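Local coordinates for PP1b (Porcine reproductive and respiratory syndrome virus, PDB 6JDR), which probably unwinds RNA and DNA duplexes with 5' to 3' polarity at the cost of ATP, as the helicase part (nsp10) of the viral replicase polyprotein, at residues A[301-306]-A[383-388]; A[334-339]-A[359-365]. The protein carries 1 engineered substitution. All blocks are in the same frame, centred on the assembly; numbering follows the deposited sequence.

Contact 1 of 2, residues A[301-306]-A[383-388]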
loop_
_atom_site.group_PDB
_atom_site.type_symbol
_atom_site.label_atom_id
_atom_site.label_comp_id
_atom_site.label_asym_id
_atom_site.label_seq_id
_atom_site.Cartn_x
_atom_site.Cartn_y
_atom_site.Cartn_z
ATOM N N THR A 301 11.551 -20.415 3.686
ATOM C CA THR A 301 12.756 -20.056 2.949
ATOM C C THR A 301 13.444 -21.274 2.334
ATOM O O THR A 301 13.628 -22.297 2.994
ATOM C CB THR A 301 13.764 -19.343 3.873
ATOM O OG1 THR A 301 13.122 -18.236 4.517
ATOM C CG2 THR A 301 14.976 -18.840 3.088
ATOM N N THR A 302 13.817 -21.147 1.064
ATOM C CA THR A 302 14.618 -22.150 0.375
ATOM C C THR A 302 16.079 -21.829 0.651
ATOM O O THR A 302 16.505 -20.686 0.482
ATOM C CB THR A 302 14.358 -22.126 -1.141
ATOM O OG1 THR A 302 12.956 -22.281 -1.390
ATOM C CG2 THR A 302 15.121 -23.242 -1.850
ATOM N N ARG A 303 16.839 -22.829 1.088
ATOM C CA ARG A 303 18.242 -22.629 1.452
ATOM C C ARG A 303 19.108 -22.430 0.210
ATOM O O ARG A 303 18.912 -23.094 -0.806
ATOM C CB ARG A 303 18.760 -23.819 2.266
ATOM C CG ARG A 303 20.146 -23.616 2.864
ATOM C CD ARG A 303 20.615 -24.855 3.609
ATOM N NE ARG A 303 19.907 -25.043 4.876
ATOM C CZ ARG A 303 20.042 -26.103 5.672
ATOM N NH1 ARG A 303 20.859 -27.101 5.348
ATOM N NH2 ARG A 303 19.348 -26.171 6.804
ATOM N N VAL A 304 20.060 -21.507 0.305
ATOM C CA VAL A 304 21.009 -21.251 -0.771
ATOM C C VAL A 304 22.419 -21.243 -0.192
ATOM O O VAL A 304 22.731 -20.442 0.693
ATOM C CB VAL A 304 20.721 -19.910 -1.478
ATOM C CG1 VAL A 304 21.775 -19.625 -2.543
ATOM C CG2 VAL A 304 19.325 -19.923 -2.087
ATOM N N THR A 305 23.263 -22.140 -0.700
ATOM C CA THR A 305 24.616 -22.323 -0.187
ATOM C C THR A 305 25.614 -22.337 -1.341
ATOM O O THR A 305 25.430 -23.077 -2.303
ATOM C CB THR A 305 24.730 -23.652 0.588
ATOM O OG1 THR A 305 23.526 -23.891 1.329
ATOM C CG2 THR A 305 25.920 -23.623 1.537
ATOM N N TYR A 306 26.661 -21.519 -1.234
ATOM C CA TYR A 306 27.713 -21.447 -2.254
ATOM C C TYR A 306 28.933 -22.273 -1.848
ATOM O O TYR A 306 29.793 -21.804 -1.098
ATOM C CB TYR A 306 28.112 -19.992 -2.518
ATOM C CG TYR A 306 27.100 -19.243 -3.357
ATOM C CD1 TYR A 306 27.314 -19.027 -4.717
ATOM C CD2 TYR A 306 25.918 -18.768 -2.795
ATOM C CE1 TYR A 306 26.384 -18.349 -5.490
ATOM C CE2 TYR A 306 24.983 -18.089 -3.560
ATOM C CZ TYR A 306 25.218 -17.882 -4.907
ATOM O OH TYR A 306 24.287 -17.206 -5.664
ATOM N N LEU A 383 21.124 -13.571 -6.032
ATOM C CA LEU A 383 20.698 -14.677 -5.185
ATOM C C LEU A 383 21.655 -14.811 -4.006
ATOM O O LEU A 383 22.649 -15.534 -4.092
ATOM C CB LEU A 383 20.649 -15.974 -5.999
ATOM C CG LEU A 383 20.105 -17.209 -5.281
ATOM C CD1 LEU A 383 18.635 -17.043 -4.922
ATOM C CD2 LEU A 383 20.307 -18.440 -6.150
ATOM N N PRO A 384 21.364 -14.103 -2.899
ATOM C CA PRO A 384 22.258 -14.161 -1.742
ATOM C C PRO A 384 22.206 -15.508 -1.029
ATOM O O PRO A 384 21.208 -16.225 -1.121
ATOM C CB PRO A 384 21.734 -13.045 -0.818
ATOM C CG PRO A 384 20.708 -12.293 -1.599
ATOM C CD PRO A 384 20.207 -13.224 -2.657
ATOM N N ALA A 385 23.285 -15.841 -0.328
ATOM C CA ALA A 385 23.335 -17.054 0.476
ATOM C C ALA A 385 22.362 -16.925 1.643
ATOM O O ALA A 385 22.403 -15.942 2.385
ATOM C CB ALA A 385 24.746 -17.296 0.988
ATOM N N LYS A 386 21.492 -17.920 1.787
ATOM C CA LYS A 386 20.470 -17.943 2.829
ATOM C C LYS A 386 20.491 -19.297 3.528
ATOM O O LYS A 386 20.291 -20.332 2.890
ATOM C CB LYS A 386 19.080 -17.686 2.230
ATOM C CG LYS A 386 18.441 -16.360 2.623
ATOM C CD LYS A 386 19.263 -15.152 2.196
ATOM C CE LYS A 386 18.470 -13.863 2.365
ATOM N NZ LYS A 386 19.324 -12.649 2.259
ATOM N N GLY A 387 20.745 -19.280 4.834
ATOM C CA GLY A 387 20.685 -20.486 5.654
ATOM C C GLY A 387 19.310 -20.647 6.270
ATOM O O GLY A 387 18.501 -19.719 6.248
ATOM N N THR A 388 19.045 -21.832 6.809
ATOM C CA THR A 388 17.804 -22.103 7.532
ATOM C C THR A 388 18.083 -23.071 8.684
ATOM O O THR A 388 18.791 -24.061 8.496
ATOM C CB THR A 388 16.735 -22.723 6.613
ATOM O OG1 THR A 388 17.303 -23.818 5.886
ATOM C CG2 THR A 388 16.195 -21.693 5.631
#

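Contact 2 of 2, residues A[334-339]-A[359-365]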
loop_
_atom_site.group_PDB
_atom_site.type_symbol
_atom_site.label_atom_id
_atom_site.label_comp_id
_atom_site.label_asym_id
_atom_site.label_seq_id
_atom_site.Cartn_x
_atom_site.Cartn_y
_atom_site.Cartn_z
ATOM N N SER A 334 15.497 -30.642 -17.016
ATOM C CA SER A 334 14.827 -30.491 -15.722
ATOM C C SER A 334 13.520 -29.691 -15.785
ATOM O O SER A 334 12.861 -29.508 -14.760
ATOM C CB SER A 334 15.776 -29.811 -14.730
ATOM O OG SER A 334 16.090 -28.493 -15.150
ATOM N N GLN A 335 13.151 -29.216 -16.975
ATOM C CA GLN A 335 11.955 -28.385 -17.138
ATOM C C GLN A 335 10.683 -29.177 -16.832
ATOM O O GLN A 335 10.481 -30.275 -17.358
ATOM C CB GLN A 335 11.884 -27.807 -18.553
ATOM C CG GLN A 335 12.999 -26.822 -18.872
ATOM C CD GLN A 335 12.972 -26.341 -20.311
ATOM O OE1 GLN A 335 11.924 -26.320 -20.952
ATOM N NE2 GLN A 335 14.133 -25.944 -20.822
ATOM N N GLY A 336 9.833 -28.606 -15.982
ATOM C CA GLY A 336 8.613 -29.268 -15.537
ATOM C C GLY A 336 8.852 -30.355 -14.501
ATOM O O GLY A 336 8.014 -31.245 -14.334
ATOM N N ALA A 337 9.991 -30.289 -13.810
ATOM C CA ALA A 337 10.315 -31.229 -12.739
ATOM C C ALA A 337 10.565 -30.468 -11.442
ATOM O O ALA A 337 11.023 -29.326 -11.468
ATOM C CB ALA A 337 11.534 -32.056 -13.114
ATOM N N THR A 338 10.267 -31.112 -10.316
ATOM C CA THR A 338 10.374 -30.487 -8.997
ATOM C C THR A 338 11.097 -31.411 -8.025
ATOM O O THR A 338 10.859 -32.620 -8.017
ATOM C CB THR A 338 8.981 -30.166 -8.418
ATOM O OG1 THR A 338 8.240 -29.377 -9.355
ATOM C CG2 THR A 338 9.099 -29.411 -7.096
ATOM N N PHE A 339 11.970 -30.833 -7.203
ATOM C CA PHE A 339 12.761 -31.590 -6.236
ATOM C C PHE A 339 12.775 -30.878 -4.892
ATOM O O PHE A 339 12.371 -29.719 -4.789
ATOM C CB PHE A 339 14.199 -31.766 -6.739
ATOM C CG PHE A 339 14.289 -32.216 -8.169
ATOM C CD1 PHE A 339 14.213 -33.564 -8.493
ATOM C CD2 PHE A 339 14.443 -31.292 -9.194
ATOM C CE1 PHE A 339 14.292 -33.983 -9.815
ATOM C CE2 PHE A 339 14.522 -31.701 -10.516
ATOM C CZ PHE A 339 14.445 -33.048 -10.828
ATOM N N VAL A 359 15.403 -21.516 -14.793
ATOM C CA VAL A 359 14.922 -22.887 -14.656
ATOM C C VAL A 359 15.636 -23.574 -13.496
ATOM O O VAL A 359 14.999 -24.242 -12.693
ATOM C CB VAL A 359 15.108 -23.703 -15.951
ATOM C CG1 VAL A 359 14.729 -25.161 -15.730
ATOM C CG2 VAL A 359 14.266 -23.117 -17.074
ATOM N N ALA A 360 16.948 -23.381 -13.403
ATOM C CA ALA A 360 17.768 -24.041 -12.378
ATOM C C ALA A 360 17.416 -23.620 -10.952
ATOM O O ALA A 360 17.388 -24.451 -10.043
ATOM C CB ALA A 360 19.244 -23.784 -12.644
ATOM N N ILE A 361 17.153 -22.330 -10.762
ATOM C CA ILE A 361 16.833 -21.787 -9.445
ATOM C C ILE A 361 15.433 -22.194 -8.977
ATOM O O ILE A 361 15.181 -22.289 -7.775
ATOM C CB ILE A 361 16.962 -20.247 -9.451
ATOM C CG1 ILE A 361 18.418 -19.833 -9.715
ATOM C CG2 ILE A 361 16.463 -19.638 -8.146
ATOM C CD1 ILE A 361 19.426 -20.430 -8.760
ATOM N N THR A 362 14.531 -22.456 -9.920
ATOM C CA THR A 362 13.131 -22.722 -9.593
ATOM C C THR A 362 12.746 -24.212 -9.569
ATOM O O THR A 362 11.559 -24.539 -9.580
ATOM C CB THR A 362 12.204 -21.985 -10.577
ATOM O OG1 THR A 362 12.502 -22.400 -11.915
ATOM C CG2 THR A 362 12.382 -20.477 -10.454
ATOM N N ARG A 363 13.732 -25.108 -9.537
ATOM C CA ARG A 363 13.463 -26.544 -9.412
ATOM C C ARG A 363 13.336 -26.974 -7.949
ATOM O O ARG A 363 12.518 -27.835 -7.622
ATOM C CB ARG A 363 14.575 -27.373 -10.064
ATOM C CG ARG A 363 14.835 -27.103 -11.537
ATOM C CD ARG A 363 13.569 -27.175 -12.374
ATOM N NE ARG A 363 12.821 -25.918 -12.366
ATOM C CZ ARG A 363 11.557 -25.779 -12.769
ATOM N NH1 ARG A 363 10.862 -26.819 -13.218
ATOM N NH2 ARG A 363 10.982 -24.584 -12.719
ATOM N N ALA A 364 14.155 -26.385 -7.079
ATOM C CA ALA A 364 14.255 -26.821 -5.687
ATOM C C ALA A 364 13.122 -26.293 -4.818
ATOM O O ALA A 364 12.564 -25.223 -5.080
ATOM C CB ALA A 364 15.591 -26.399 -5.098
ATOM N N ARG A 365 12.807 -27.052 -3.771
ATOM C CA ARG A 365 11.772 -26.684 -2.812
ATOM C C ARG A 365 12.385 -26.145 -1.521
ATOM O O ARG A 365 12.042 -25.048 -1.081
ATOM C CB ARG A 365 10.885 -27.895 -2.513
ATOM C CG ARG A 365 9.680 -27.596 -1.637
ATOM C CD ARG A 365 8.791 -28.820 -1.483
ATOM N NE ARG A 365 8.012 -29.103 -2.689
ATOM C CZ ARG A 365 6.917 -28.442 -3.066
ATOM N NH1 ARG A 365 6.446 -27.425 -2.344
ATOM N NH2 ARG A 365 6.289 -28.794 -4.183
#

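Contact 1 of 2, residues A[301-306]-A[383-388]
Strand 303-307 is an edge strand of the parallel sheet in the second RecA-like domain of this superfamily 1 helicase, and residues 383-388, otherwise irregular, add a single antiparallel bridge to its outer side. The backbone of R303 and T305 pairs with strand 367-371, so that of V304 faces the other way and meets K386 in a hydrogen-bonded pair: V304 N donates to K386 O (2.8 Å) and K386 N to V304 O (3.0 Å).

Side chains extend this pairing at both ends. The hydroxyl of Y306 OH donates to the carbonyl L383 O (2.8 Å). At the other end R303, extended to CD and then turned at chi3, reaches T388, with NH2 bonding T388 O at 2.8 Å; R303 NH2 also serves V390 O, tying in the chain just beyond.

Apolar contacts are fewer. V304 CG1 lies 4.0 Å from L383 CG, beside helix 281-287, where L383 touches I283 and V304 touches N282. A385 CB approaches Y306 CD2 at 4.2 Å, and T301 CB lies 3.8 Å from T388 CG2. K386, by contrast, sends its amine away from the strand. The T388 hydroxyl is gripped twice: OG1 accepts from R303 NE at 3.0 Å and from R303 NH2 at 3.2 Å.

Contact 2 of 2, residues A[334-339]-A[359-365]
A tight turn packs here against the C-terminal end of helix 354-361 and the bend that follows it, beside strands 315-318 and 342-345 of the second RecA-like domain. S334 to A337 form a type II turn, closed by A337 N to S334 O (3.1 Å), with G336 supplying the positive phi. R363 lies beneath it: its CD is 3.4 Å from S334 O, and its NH1 makes a weak hydrogen bond to A337 O (3.1 Å). The guanidinium is steadied from its own segment by NH2 to T362 OG1 (2.8 Å) and weakly by NE to V359 O (2.8 Å). By sequence, the segments carry the SQG of helicase motif V and the AITRAR of motif VI; in related superfamily 1 enzymes motif VI borders the ATP cleft and motif V is linked to nucleic-acid binding. Farther along, F339 N donates to R363 O at 3.1 Å, while R363 CB sits at the edge of the F339 ring, 4.0 Å from CD2. On the helix, V359 CG1 meets Q335 CG at 4.0 Å and S334 OG at 3.6 Å, a hydroxyl already bonded to I331 O.

From the N terminus, the chain first enters edge strand 303-307 with residues 301-306, continues through strands 315-318 and 329-330, and reaches the turn at 334-339. After strand 342-345 it enters helix 354-361, whose last turn opens segment 359-365, closing the shorter loop of contact 2. Strand 367-371 then takes its place next to 303-307, and only at 383-388 does contact 1 close, so contact 2 is nested inside it. Their centres lie 16 Å apart, yet they meet: T302 OG1, which also hydrogen-bonds G280 N, probably hydrogen-bonds R365 O (2.9 Å), and L383 CD2 packs on I361 CD1 (3.4 Å). The sheet edge, the end of helix 354-361 and the loop after strand 367-371 are thereby joined.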